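Local structure of cellulase (Bacteroides salanitronis, 6WQY) at residues Ala49-Thr52 and Ala57-Thr60; Ser74-Val79 and Val168-Asn173; Gly183-Arg186 and Arg191-Ala194; Ile265-Gly270 and Pro275-Asp280; Asn286-Phe291 and Lys336-Pro341. The protein is a broad-specificity endoglucanase of glycoside hydrolase family 5 whose catalytic domain probably cleaves beta-1,4-glucans such as cellulose. All blocks are in the same frame, centred on the assembly; numbering follows the deposited sequence.

All five contacts belong to one (beta/alpha)8 barrel of eight parallel strands and follow one another along the chain without overlap. Interaction 2 lies at the core, its centre about 6 Å from that of the chain, and ties strand 74-77 to strand 167-170 and the loop after it, past the intervening strand 114-118. Interactions 1, 3 and 4 close loops that lead into helices 61-70, 191-209 and 284-299, their centres 33 to 35 Å from each other. Interaction 5 joins helix 284-299 to the end of helix 318-337; it touches interaction 4, where W269 packs on V287. The domain thus combines a buried salt-bridge network inside the barrel with separately braced peripheral loops and helices.

Interaction 1 (Ala49-Thr52 and Ala57-Thr60); sequences ADET and AAAT
E51 reaches from the 49-52 segment to the backbone of A59, closing a surface loop of the (beta/alpha)8 barrel that runs from strand 48-49 to helix 61-70. The A59 N-H points at E51 OE2 over 3.1 Å, almost straight at 169°, and meets the oxygen nearly along its C-O axis. The same OE2 lies 3.5 Å from A58 CA, so the carboxylate end rests against the backbone of A58 and A59. A fully stretched chain delivers it: CG lies anti to the backbone N (chi1 -180°) and the next torsion is also extended.

Beside this polar link, the methyl of T52 supplies the packing, with CG2 3.7 Å from A58 N and slightly farther from A57 C. The T52 and A57 CA atoms, 5.2 Å apart, mark where the two backbones approach most closely.

The second shell fixes the carboxylate. R100 of helix 95-110 makes a salt bridge to E51 OE2 and also bonds A59 O, while Q40 NE2 bonds both E51 OE2 and A57 O. One oxygen is therefore gripped by three donors, and its charge is probably balanced by the arginine. Farther along, T60 caps the start of helix 61-70, its OG1 accepting a hydrogen bond from L63 N.

Interaction 2 (Ser74-Val79 and Val168-Asn173); sequences SVRIPV and VFEAMN
E170 OE2 is gripped by R76 NH2 at 2.8 Å, the shortest link of a salt bridge spanning the interior of the (beta/alpha)8 barrel between strands 74-77 and 167-170. The N-H points at the oxygen's syn lone pair with an angle of 151°. R76 NE meets the other oxygen, E170 OE1, at 3.0 Å, also on the syn side, and makes a weaker bond of 3.3 Å to E170 OE2. The arginine thus takes the carboxylate side-on, one nitrogen to each oxygen, although the two planes are turned 40° apart instead of lying flush.

N173, in the loop that follows strand 167-170, shares the same nitrogen. Its OD1 stands 2.9 Å from R76 NH2 and lies in the guanidinium plane, whereas the donor sits above the plane of the N173 carbonyl. R76 has a side chain stretched from CG to NE, which carries the guanidinium out to E170 and N173. An arginine at the end of the second strand and an asparagine after the fourth are consistent with the active-site end of a family 5 glycosidase barrel.

All three residues are buried, and partners outside the two segments complete the bonding of R76 and E170: E309 OE2 and N36 OD1 take R76 NH1, N118 ND2 donates to E170 OE2, and the hydroxyl of Y306 bonds E170 OE1. R76 thus bridges the carboxylates of E170 and E309. On its other side R76 NH2 donates to N173 OD1 along a bent bond, 141° at the hydrogen.

Interaction 3 (Gly183-Arg186 and Arg191-Ala194); sequences GDNR and RQYA
N185 and Y193 carry the direct hydrogen bond between the 183-186 loop and the first turn of helix 191-209. N185 ND2 donates to Y193 OH over 2.9 Å at 159°, with the hydroxyl oxygen close to the amide plane. Amide and ring stand 76° apart, so the ring is set steeply against the amide that it meets through its hydroxyl. N185 holds CG between its backbone N and carbonyl carbon (chi1 57°), which turns the amide back over the loop: its OD1 accepts from G183 N at 3.0 Å, and ND2 also bonds G181 O. The amide is thereby held at both ends.

Water adds a second polar link. Water 1 donates to N185 O and accepts from Y193 N at 3.0 Å, while resting over one face of the Y193 ring, near its rim. A phenylalanine in place of Y193 would probably leave N185 ND2 with G181 O but without its acceptor on the helix.

Q192 adds van der Waals contact: its OE1 lies 3.4 Å from N185 CB and its NE2 passes 3.7 Å from D184 CB. Both of its polar atoms are engaged, OE1 with the hydroxyl of Y224 and NE2 with D177 OD2.

In the barrel this loop follows strand 167-170. It folds back onto the start of helix 191-209, where D188 bonds Q192 N, while L230 of helix 228-234 packs against both N185 and Y193, and Y224 meets the Y193 ring edge-to-face.

Interaction 4 (Ile265-Gly270 and Pro275-Asp280); sequences IYSQWG and PSLKAD
L277 O receives two backbone N-H groups from the facing segment, joining parts of the long loop between helix 256-259 and helix 284-299 of the barrel. Q268 N gives the sounder bond, 3.0 Å at 151°, and S267 N a weak one at 2.9 Å. Three waters extend the polar seam: water 2 donates to I265 O and S276 O, water 4 donates to Q268 O and accepts from A279 N, 2.8 Å from that nitrogen, and water 3 accepts from D280 N and makes a weak bond to Y266 OH.

The Y266 ring provides the aromatic contact. A279 CA sits over the centre of one face, 3.9 Å from the centroid and 9° off the ring normal, a CH-pi contact, and I265 CG1 covers the opposite face. Y266 CD1 comes within 3.3 Å of K278 C. An alanine in place of Y266 would probably leave A279 and I265 without the ring between them and open a gap against the K278 backbone.

Apolar and mixed contacts complete the join. L277 CD1 rests 3.5 Å from Q268 NE2, while Q268 OE1 accepts from D274 N, and K278 CB touches Q268 O at 3.4 Å. Beyond CB the lysine chain bends at chi3 and chi4 (both -59°), bringing NZ to A279 O at 2.8 Å, with D283 OD2 as its salt-bridge partner.

The chemistry implies a loop fastened chiefly through its backbone: direct bonds and bridging waters engage mostly main-chain groups, while the tyrosine fills the space beside them and D283 probably balances the lysine charge.

Interaction 5 (Asn286-Phe291 and Lys336-Pro341); sequences NVTGQF and KDYGMP
A Schellman motif ends helix 318-337 of the (beta/alpha)8 barrel, and the turn it makes presents Y338 and M340 to helix 284-299. G339 is its C-prime residue, with positive phi; M340 N returns to A335 O, and G339 N bonds K336 O weakly. At these backbone angles a side chain on G339 would be jammed against the carbonyl oxygen of Y338.

Y338 lies across T288 and F291. F291 CB meets Y338 CG at 3.6 Å, while the far end of the ring brings Y338 OH to within 3.6 Å of T288 CB, one helical turn earlier. Seen from F291, Y338 CD2 lies at the edge of the phenylalanine ring, near its plane, so the two rings do not stack.

M340 contributes its terminal methyl. CE stands 3.8 Å from F291 CG and 4.2 Å from the ring centroid, an off-centre CH-pi contact tilted 30° from the normal. The chain is extended up to SD and then bends (chi3 -79°), which swings CE onto the ring.

Around this contact A334 and I307 also pack on F291, F252 meets its ring edge-to-face, and V287 CG1 sits over one face, toward the rim. M340 rests on A305 and I307 of strand 305-310. The chemistry is therefore that of apolar packing: largely apolar surfaces join helix 284-299 to the turn that ends helix 318-337, and the Schellman bonds serve the helix end.

Interaction 1 (Ala49-Thr52 and Ala57-Thr60)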
# COMPACT_ATOMS: atom_id res chain seq x y z
N ALA A 49 4.98 11.20 -14.78
CA ALA A 49 5.14 11.34 -13.34
C ALA A 49 5.71 12.70 -13.01
O ALA A 49 6.62 13.18 -13.69
CB ALA A 49 6.08 10.23 -12.83
N ASP A 50 5.15 13.35 -12.00
CA ASP A 50 5.43 14.76 -11.71
C ASP A 50 5.14 14.95 -10.21
O ASP A 50 4.01 15.23 -9.82
CB ASP A 50 4.58 15.65 -12.60
CG ASP A 50 4.97 17.11 -12.52
OD1 ASP A 50 5.58 17.52 -11.52
OD2 ASP A 50 4.62 17.85 -13.48
N GLU A 51 6.18 14.76 -9.41
CA GLU A 51 6.06 14.65 -7.96
C GLU A 51 5.38 15.85 -7.31
O GLU A 51 4.71 15.69 -6.27
CB GLU A 51 7.47 14.48 -7.39
CG GLU A 51 7.51 14.34 -5.90
CD GLU A 51 8.92 14.28 -5.31
OE1 GLU A 51 9.93 14.17 -6.06
OE2 GLU A 51 9.00 14.32 -4.07
N THR A 52 5.57 17.04 -7.84
CA THR A 52 5.07 18.24 -7.20
C THR A 52 3.78 18.75 -7.82
O THR A 52 3.37 19.88 -7.52
CB THR A 52 6.14 19.34 -7.21
OG1 THR A 52 6.52 19.63 -8.55
CG2 THR A 52 7.37 18.90 -6.44
N ALA A 57 5.01 19.79 -2.16
CA ALA A 57 6.40 20.07 -2.50
C ALA A 57 7.21 18.78 -2.35
O ALA A 57 6.75 17.78 -1.81
CB ALA A 57 6.95 21.19 -1.62
N ALA A 58 8.45 18.82 -2.85
CA ALA A 58 9.28 17.63 -2.89
C ALA A 58 9.55 17.08 -1.50
O ALA A 58 9.83 17.81 -0.56
CB ALA A 58 10.60 17.95 -3.59
N ALA A 59 9.49 15.75 -1.38
CA ALA A 59 9.75 15.08 -0.12
C ALA A 59 11.22 15.21 0.27
O ALA A 59 12.10 15.32 -0.59
CB ALA A 59 9.36 13.60 -0.21
N THR A 60 11.48 15.17 1.58
CA THR A 60 12.80 15.45 2.13
C THR A 60 13.14 14.47 3.25
O THR A 60 12.27 13.81 3.82
CB THR A 60 12.81 16.84 2.77
OG1 THR A 60 11.81 16.83 3.82
CG2 THR A 60 12.51 17.92 1.75

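Interaction 2 (Ser74-Val79 and Val168-Asn173)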
# COMPACT_ATOMS: atom_id res chain seq x y z
N SER A 74 7.14 2.12 9.34
CA SER A 74 7.30 1.77 7.94
C SER A 74 6.62 2.82 7.06
O SER A 74 5.60 3.38 7.44
CB SER A 74 6.65 0.41 7.65
OG SER A 74 7.17 -0.60 8.50
N VAL A 75 7.17 3.04 5.87
CA VAL A 75 6.58 3.97 4.91
C VAL A 75 6.37 3.27 3.58
O VAL A 75 7.31 2.70 3.02
CB VAL A 75 7.47 5.21 4.71
CG1 VAL A 75 6.88 6.14 3.69
CG2 VAL A 75 7.65 5.93 6.03
N ARG A 76 5.16 3.39 3.03
CA ARG A 76 4.90 2.98 1.66
C ARG A 76 5.08 4.19 0.77
O ARG A 76 4.55 5.27 1.05
CB ARG A 76 3.49 2.40 1.55
CG ARG A 76 3.10 1.92 0.15
CD ARG A 76 1.88 1.03 0.23
NE ARG A 76 1.31 0.58 -1.03
CZ ARG A 76 0.34 1.18 -1.70
NH1 ARG A 76 -0.12 2.36 -1.34
NH2 ARG A 76 -0.17 0.56 -2.76
N ILE A 77 5.87 4.00 -0.28
CA ILE A 77 6.26 5.02 -1.24
C ILE A 77 5.65 4.60 -2.57
O ILE A 77 6.29 3.89 -3.37
CB ILE A 77 7.80 5.11 -1.34
CG1 ILE A 77 8.44 5.42 0.02
CG2 ILE A 77 8.20 6.16 -2.37
CD1 ILE A 77 9.92 5.09 0.09
N PRO A 78 4.42 5.01 -2.87
CA PRO A 78 3.85 4.72 -4.19
C PRO A 78 4.67 5.44 -5.25
O PRO A 78 5.03 6.61 -5.08
CB PRO A 78 2.43 5.26 -4.10
CG PRO A 78 2.34 6.05 -2.89
CD PRO A 78 3.48 5.71 -1.99
N VAL A 79 4.94 4.74 -6.36
CA VAL A 79 5.72 5.33 -7.45
C VAL A 79 4.98 5.09 -8.76
O VAL A 79 4.76 3.93 -9.15
CB VAL A 79 7.14 4.75 -7.56
CG1 VAL A 79 7.88 5.46 -8.71
CG2 VAL A 79 7.90 4.90 -6.26
N VAL A 168 11.02 -3.36 0.90
CA VAL A 168 10.04 -4.28 0.32
C VAL A 168 9.68 -3.78 -1.07
O VAL A 168 9.53 -2.58 -1.29
CB VAL A 168 8.78 -4.28 1.21
CG1 VAL A 168 7.64 -5.08 0.60
CG2 VAL A 168 9.10 -4.77 2.61
N PHE A 169 9.51 -4.72 -2.01
CA PHE A 169 8.95 -4.39 -3.32
C PHE A 169 7.50 -4.90 -3.38
O PHE A 169 7.26 -6.07 -3.06
CB PHE A 169 9.72 -5.08 -4.46
CG PHE A 169 11.20 -4.77 -4.53
CD1 PHE A 169 11.76 -3.61 -4.02
CD2 PHE A 169 12.03 -5.69 -5.16
CE1 PHE A 169 13.13 -3.38 -4.13
CE2 PHE A 169 13.38 -5.47 -5.27
CZ PHE A 169 13.94 -4.31 -4.76
N GLU A 170 6.57 -4.05 -3.82
CA GLU A 170 5.16 -4.39 -4.01
C GLU A 170 4.87 -4.34 -5.51
O GLU A 170 5.10 -3.32 -6.15
CB GLU A 170 4.30 -3.39 -3.25
CG GLU A 170 2.81 -3.51 -3.49
CD GLU A 170 2.06 -2.36 -2.85
OE1 GLU A 170 1.95 -2.35 -1.58
OE2 GLU A 170 1.61 -1.46 -3.58
N ALA A 171 4.37 -5.45 -6.06
CA ALA A 171 4.37 -5.66 -7.51
C ALA A 171 3.67 -4.55 -8.27
O ALA A 171 4.14 -4.13 -9.34
CB ALA A 171 3.65 -6.97 -7.80
N MET A 172 2.49 -4.14 -7.78
CA MET A 172 1.61 -3.18 -8.43
C MET A 172 0.58 -2.78 -7.39
O MET A 172 0.61 -3.25 -6.24
CB MET A 172 1.01 -3.72 -9.72
CG MET A 172 0.19 -4.95 -9.58
SD MET A 172 0.06 -5.86 -11.15
CE MET A 172 1.61 -6.76 -11.07
N ASN A 173 -0.33 -1.89 -7.79
CA ASN A 173 -1.24 -1.21 -6.87
C ASN A 173 -2.65 -1.79 -6.93
O ASN A 173 -2.89 -2.85 -6.34
CB ASN A 173 -1.18 0.31 -7.10
CG ASN A 173 -2.05 1.05 -6.13
OD1 ASN A 173 -2.06 0.71 -4.95
ND2 ASN A 173 -2.79 2.04 -6.61

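Interaction 3 (Gly183-Arg186 and Arg191-Ala194)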
# COMPACT_ATOMS: atom_id res chain seq x y z
N GLY A 183 -16.92 -5.30 -12.92
CA GLY A 183 -16.86 -5.36 -14.37
C GLY A 183 -16.82 -6.78 -14.89
O GLY A 183 -17.47 -7.68 -14.34
N ASP A 184 -16.06 -6.99 -15.96
CA ASP A 184 -16.01 -8.30 -16.58
C ASP A 184 -15.29 -9.31 -15.71
O ASP A 184 -15.43 -10.52 -15.95
CB ASP A 184 -15.36 -8.20 -17.96
CG ASP A 184 -16.25 -7.56 -19.00
OD1 ASP A 184 -17.42 -7.24 -18.70
OD2 ASP A 184 -15.78 -7.38 -20.15
N ASN A 185 -14.57 -8.87 -14.67
CA ASN A 185 -13.97 -9.80 -13.73
C ASN A 185 -15.02 -10.69 -13.08
O ASN A 185 -14.70 -11.81 -12.66
CB ASN A 185 -13.20 -9.05 -12.65
CG ASN A 185 -14.07 -8.06 -11.90
OD1 ASN A 185 -14.50 -7.06 -12.46
ND2 ASN A 185 -14.33 -8.34 -10.63
N ARG A 186 -16.26 -10.21 -12.96
CA ARG A 186 -17.30 -10.97 -12.29
C ARG A 186 -17.94 -12.01 -13.20
O ARG A 186 -18.56 -12.95 -12.70
CB ARG A 186 -18.43 -10.04 -11.85
CG ARG A 186 -18.01 -8.95 -10.91
CD ARG A 186 -18.40 -9.28 -9.49
NE ARG A 186 -17.75 -8.39 -8.55
CZ ARG A 186 -17.56 -8.67 -7.26
NH1 ARG A 186 -17.96 -9.84 -6.77
NH2 ARG A 186 -16.95 -7.79 -6.48
N ARG A 191 -10.92 -15.23 -15.89
CA ARG A 191 -9.70 -14.97 -16.64
C ARG A 191 -8.93 -13.77 -16.07
O ARG A 191 -7.71 -13.85 -15.91
CB ARG A 191 -10.00 -14.76 -18.12
CG ARG A 191 -8.76 -14.57 -18.96
CD ARG A 191 -7.77 -15.72 -18.85
NE ARG A 191 -6.57 -15.47 -19.65
CZ ARG A 191 -5.36 -15.90 -19.34
NH1 ARG A 191 -5.16 -16.63 -18.24
NH2 ARG A 191 -4.34 -15.59 -20.12
N GLN A 192 -9.60 -12.65 -15.83
CA GLN A 192 -8.88 -11.52 -15.29
C GLN A 192 -8.20 -11.87 -13.96
O GLN A 192 -7.06 -11.47 -13.72
CB GLN A 192 -9.79 -10.31 -15.10
CG GLN A 192 -10.17 -9.62 -16.39
CD GLN A 192 -11.01 -8.39 -16.13
OE1 GLN A 192 -11.00 -7.86 -15.00
NE2 GLN A 192 -11.73 -7.92 -17.11
N TYR A 193 -8.89 -12.61 -13.07
CA TYR A 193 -8.23 -12.99 -11.82
C TYR A 193 -6.99 -13.82 -12.09
O TYR A 193 -5.95 -13.66 -11.41
CB TYR A 193 -9.18 -13.77 -10.91
CG TYR A 193 -10.43 -13.03 -10.51
CD1 TYR A 193 -10.40 -11.70 -10.14
CD2 TYR A 193 -11.66 -13.66 -10.52
CE1 TYR A 193 -11.56 -11.02 -9.80
CE2 TYR A 193 -12.83 -13.01 -10.18
CZ TYR A 193 -12.77 -11.68 -9.82
OH TYR A 193 -13.90 -10.96 -9.49
N ALA A 194 -7.07 -14.73 -13.06
CA ALA A 194 -5.94 -15.58 -13.38
C ALA A 194 -4.79 -14.76 -13.96
O ALA A 194 -3.63 -15.01 -13.63
CB ALA A 194 -6.36 -16.67 -14.37
O HOH W 1 -11.86 -12.71 -13.60

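Interaction 4 (Ile265-Gly270 and Pro275-Asp280)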
# COMPACT_ATOMS: atom_id res chain seq x y z
N ILE A 265 -21.69 14.56 3.73
CA ILE A 265 -22.93 14.31 4.43
C ILE A 265 -22.79 13.31 5.58
O ILE A 265 -23.65 13.31 6.47
CB ILE A 265 -24.05 13.85 3.47
CG1 ILE A 265 -23.57 12.63 2.68
CG2 ILE A 265 -24.46 14.99 2.54
CD1 ILE A 265 -24.60 12.05 1.76
N TYR A 266 -21.77 12.46 5.59
CA TYR A 266 -21.62 11.44 6.62
C TYR A 266 -20.49 11.87 7.54
O TYR A 266 -19.32 11.73 7.20
CB TYR A 266 -21.32 10.08 6.00
CG TYR A 266 -22.34 9.62 5.01
CD1 TYR A 266 -23.70 9.62 5.32
CD2 TYR A 266 -21.96 9.18 3.75
CE1 TYR A 266 -24.64 9.19 4.40
CE2 TYR A 266 -22.89 8.75 2.83
CZ TYR A 266 -24.23 8.76 3.16
OH TYR A 266 -25.15 8.33 2.24
N SER A 267 -20.85 12.36 8.73
CA SER A 267 -19.89 12.90 9.67
C SER A 267 -19.67 12.03 10.90
O SER A 267 -18.83 12.37 11.74
CB SER A 267 -20.32 14.30 10.12
OG SER A 267 -21.61 14.26 10.71
N GLN A 268 -20.40 10.93 11.04
CA GLN A 268 -20.29 10.05 12.20
C GLN A 268 -20.20 8.60 11.75
O GLN A 268 -20.52 8.26 10.60
CB GLN A 268 -21.47 10.26 13.17
CG GLN A 268 -21.63 11.72 13.55
CD GLN A 268 -22.63 11.97 14.67
OE1 GLN A 268 -23.32 11.05 15.13
NE2 GLN A 268 -22.70 13.21 15.11
N TRP A 269 -19.74 7.74 12.66
CA TRP A 269 -19.46 6.35 12.34
C TRP A 269 -19.59 5.50 13.60
O TRP A 269 -19.29 5.95 14.70
CB TRP A 269 -18.03 6.19 11.79
CG TRP A 269 -17.68 4.81 11.39
CD1 TRP A 269 -17.95 4.23 10.18
CD2 TRP A 269 -17.00 3.82 12.17
NE1 TRP A 269 -17.49 2.93 10.17
CE2 TRP A 269 -16.91 2.65 11.38
CE3 TRP A 269 -16.44 3.80 13.46
CZ2 TRP A 269 -16.29 1.49 11.83
CZ3 TRP A 269 -15.83 2.64 13.89
CH2 TRP A 269 -15.75 1.50 13.07
N GLY A 270 -20.02 4.26 13.42
CA GLY A 270 -20.02 3.29 14.50
C GLY A 270 -21.29 3.27 15.32
O GLY A 270 -22.29 3.92 15.01
N PRO A 275 -28.13 7.99 13.19
CA PRO A 275 -28.41 7.33 11.91
C PRO A 275 -28.51 8.29 10.74
O PRO A 275 -28.27 7.88 9.60
CB PRO A 275 -29.73 6.60 12.16
CG PRO A 275 -29.80 6.43 13.63
CD PRO A 275 -29.13 7.65 14.22
N SER A 276 -28.87 9.55 10.99
CA SER A 276 -29.01 10.52 9.91
C SER A 276 -27.68 11.14 9.49
O SER A 276 -27.67 11.95 8.56
CB SER A 276 -29.98 11.63 10.33
OG SER A 276 -29.41 12.46 11.33
N LEU A 277 -26.57 10.78 10.15
CA LEU A 277 -25.27 11.38 9.88
C LEU A 277 -24.21 10.34 9.53
O LEU A 277 -23.02 10.65 9.55
CB LEU A 277 -24.80 12.21 11.07
CG LEU A 277 -25.72 13.34 11.50
CD1 LEU A 277 -25.18 14.02 12.76
CD2 LEU A 277 -25.90 14.37 10.38
N LYS A 278 -24.62 9.12 9.21
CA LYS A 278 -23.68 8.04 8.95
C LYS A 278 -24.05 7.30 7.67
O LYS A 278 -25.20 7.34 7.22
CB LYS A 278 -23.67 7.03 10.11
CG LYS A 278 -25.01 6.34 10.30
CD LYS A 278 -25.02 5.46 11.55
CE LYS A 278 -23.95 4.38 11.48
NZ LYS A 278 -24.12 3.48 10.29
N ALA A 279 -23.06 6.63 7.09
CA ALA A 279 -23.32 5.73 5.97
C ALA A 279 -24.19 4.57 6.44
O ALA A 279 -24.27 4.27 7.64
CB ALA A 279 -22.01 5.20 5.41
N ASP A 280 -24.85 3.90 5.50
CA ASP A 280 -25.80 2.86 5.85
C ASP A 280 -25.16 1.49 6.00
O ASP A 280 -25.88 0.49 6.12
CB ASP A 280 -26.98 2.81 4.87
CG ASP A 280 -26.56 2.44 3.46
OD1 ASP A 280 -25.41 2.03 3.25
OD2 ASP A 280 -27.41 2.57 2.55
O HOH W 2 -26.28 12.41 6.33
O HOH W 3 -24.55 4.99 2.81
O HOH W 4 -20.54 6.40 8.40

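Interaction 5 (Asn286-Phe291 and Lys336-Pro341)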
# COMPACT_ATOMS: atom_id res chain seq x y z
N ASN A 286 -18.28 -4.70 10.23
CA ASN A 286 -17.65 -4.84 8.93
C ASN A 286 -16.13 -4.88 9.05
O ASN A 286 -15.46 -5.64 8.33
CB ASN A 286 -18.07 -3.73 7.98
CG ASN A 286 -17.51 -3.92 6.59
OD1 ASN A 286 -17.91 -4.86 5.88
ND2 ASN A 286 -16.57 -3.08 6.19
N VAL A 287 -15.56 -4.07 9.94
CA VAL A 287 -14.12 -4.09 10.14
C VAL A 287 -13.67 -5.48 10.57
O VAL A 287 -12.78 -6.10 9.97
CB VAL A 287 -13.69 -3.03 11.16
CG1 VAL A 287 -12.17 -3.10 11.37
CG2 VAL A 287 -14.12 -1.64 10.76
N THR A 288 -14.27 -5.99 11.64
CA THR A 288 -13.85 -7.30 12.14
C THR A 288 -14.25 -8.42 11.18
O THR A 288 -13.51 -9.39 11.01
CB THR A 288 -14.38 -7.56 13.55
OG1 THR A 288 -15.79 -7.43 13.54
CG2 THR A 288 -13.79 -6.57 14.54
N GLY A 289 -15.41 -8.29 10.54
CA GLY A 289 -15.82 -9.32 9.60
C GLY A 289 -14.89 -9.43 8.40
O GLY A 289 -14.55 -10.53 7.96
N GLN A 290 -14.49 -8.29 7.85
CA GLN A 290 -13.58 -8.30 6.71
C GLN A 290 -12.19 -8.77 7.13
O GLN A 290 -11.55 -9.54 6.41
CB GLN A 290 -13.53 -6.92 6.07
CG GLN A 290 -14.83 -6.51 5.42
CD GLN A 290 -15.26 -7.50 4.36
OE1 GLN A 290 -16.05 -8.40 4.63
NE2 GLN A 290 -14.74 -7.34 3.15
N PHE A 291 -11.69 -8.28 8.26
CA PHE A 291 -10.36 -8.70 8.68
C PHE A 291 -10.35 -10.18 9.07
O PHE A 291 -9.33 -10.86 8.90
CB PHE A 291 -9.82 -7.81 9.81
CG PHE A 291 -9.51 -6.39 9.41
CD1 PHE A 291 -9.75 -5.91 8.13
CD2 PHE A 291 -8.98 -5.52 10.34
CE1 PHE A 291 -9.47 -4.58 7.81
CE2 PHE A 291 -8.70 -4.21 10.03
CZ PHE A 291 -8.95 -3.74 8.77
N LYS A 336 -4.15 -4.97 14.14
CA LYS A 336 -3.24 -5.68 15.02
C LYS A 336 -3.82 -7.03 15.44
O LYS A 336 -3.13 -8.06 15.40
CB LYS A 336 -2.94 -4.81 16.25
CG LYS A 336 -2.04 -5.46 17.28
CD LYS A 336 -0.67 -5.75 16.74
CE LYS A 336 0.27 -6.23 17.84
NZ LYS A 336 1.57 -6.64 17.26
N ASP A 337 -5.09 -7.03 15.86
CA ASP A 337 -5.70 -8.26 16.34
C ASP A 337 -5.81 -9.34 15.27
O ASP A 337 -5.84 -10.53 15.59
CB ASP A 337 -7.10 -7.97 16.89
CG ASP A 337 -7.08 -7.20 18.20
OD1 ASP A 337 -6.02 -7.15 18.87
OD2 ASP A 337 -8.14 -6.66 18.56
N TYR A 338 -5.94 -8.95 14.00
CA TYR A 338 -6.15 -9.88 12.90
C TYR A 338 -4.90 -10.10 12.07
O TYR A 338 -4.97 -10.72 11.00
CB TYR A 338 -7.33 -9.43 12.03
CG TYR A 338 -8.67 -9.66 12.70
CD1 TYR A 338 -9.34 -10.86 12.56
CD2 TYR A 338 -9.25 -8.68 13.52
CE1 TYR A 338 -10.56 -11.09 13.19
CE2 TYR A 338 -10.46 -8.90 14.14
CZ TYR A 338 -11.11 -10.11 13.98
OH TYR A 338 -12.32 -10.32 14.61
N GLY A 339 -3.75 -9.57 12.50
CA GLY A 339 -2.47 -9.98 11.95
C GLY A 339 -1.91 -9.17 10.81
O GLY A 339 -1.00 -9.66 10.12
N MET A 340 -2.37 -7.94 10.58
CA MET A 340 -1.96 -7.16 9.42
C MET A 340 -1.46 -5.78 9.82
O MET A 340 -2.15 -5.07 10.57
CB MET A 340 -3.16 -6.99 8.47
CG MET A 340 -3.64 -8.30 7.87
SD MET A 340 -5.14 -8.11 6.89
CE MET A 340 -6.36 -8.03 8.20
N PRO A 341 -0.29 -5.35 9.35
CA PRO A 341 0.13 -3.96 9.61
C PRO A 341 -0.65 -3.00 8.73
O PRO A 341 -0.79 -3.23 7.53
CB PRO A 341 1.61 -3.95 9.21
CG PRO A 341 1.79 -5.11 8.30
CD PRO A 341 0.76 -6.14 8.67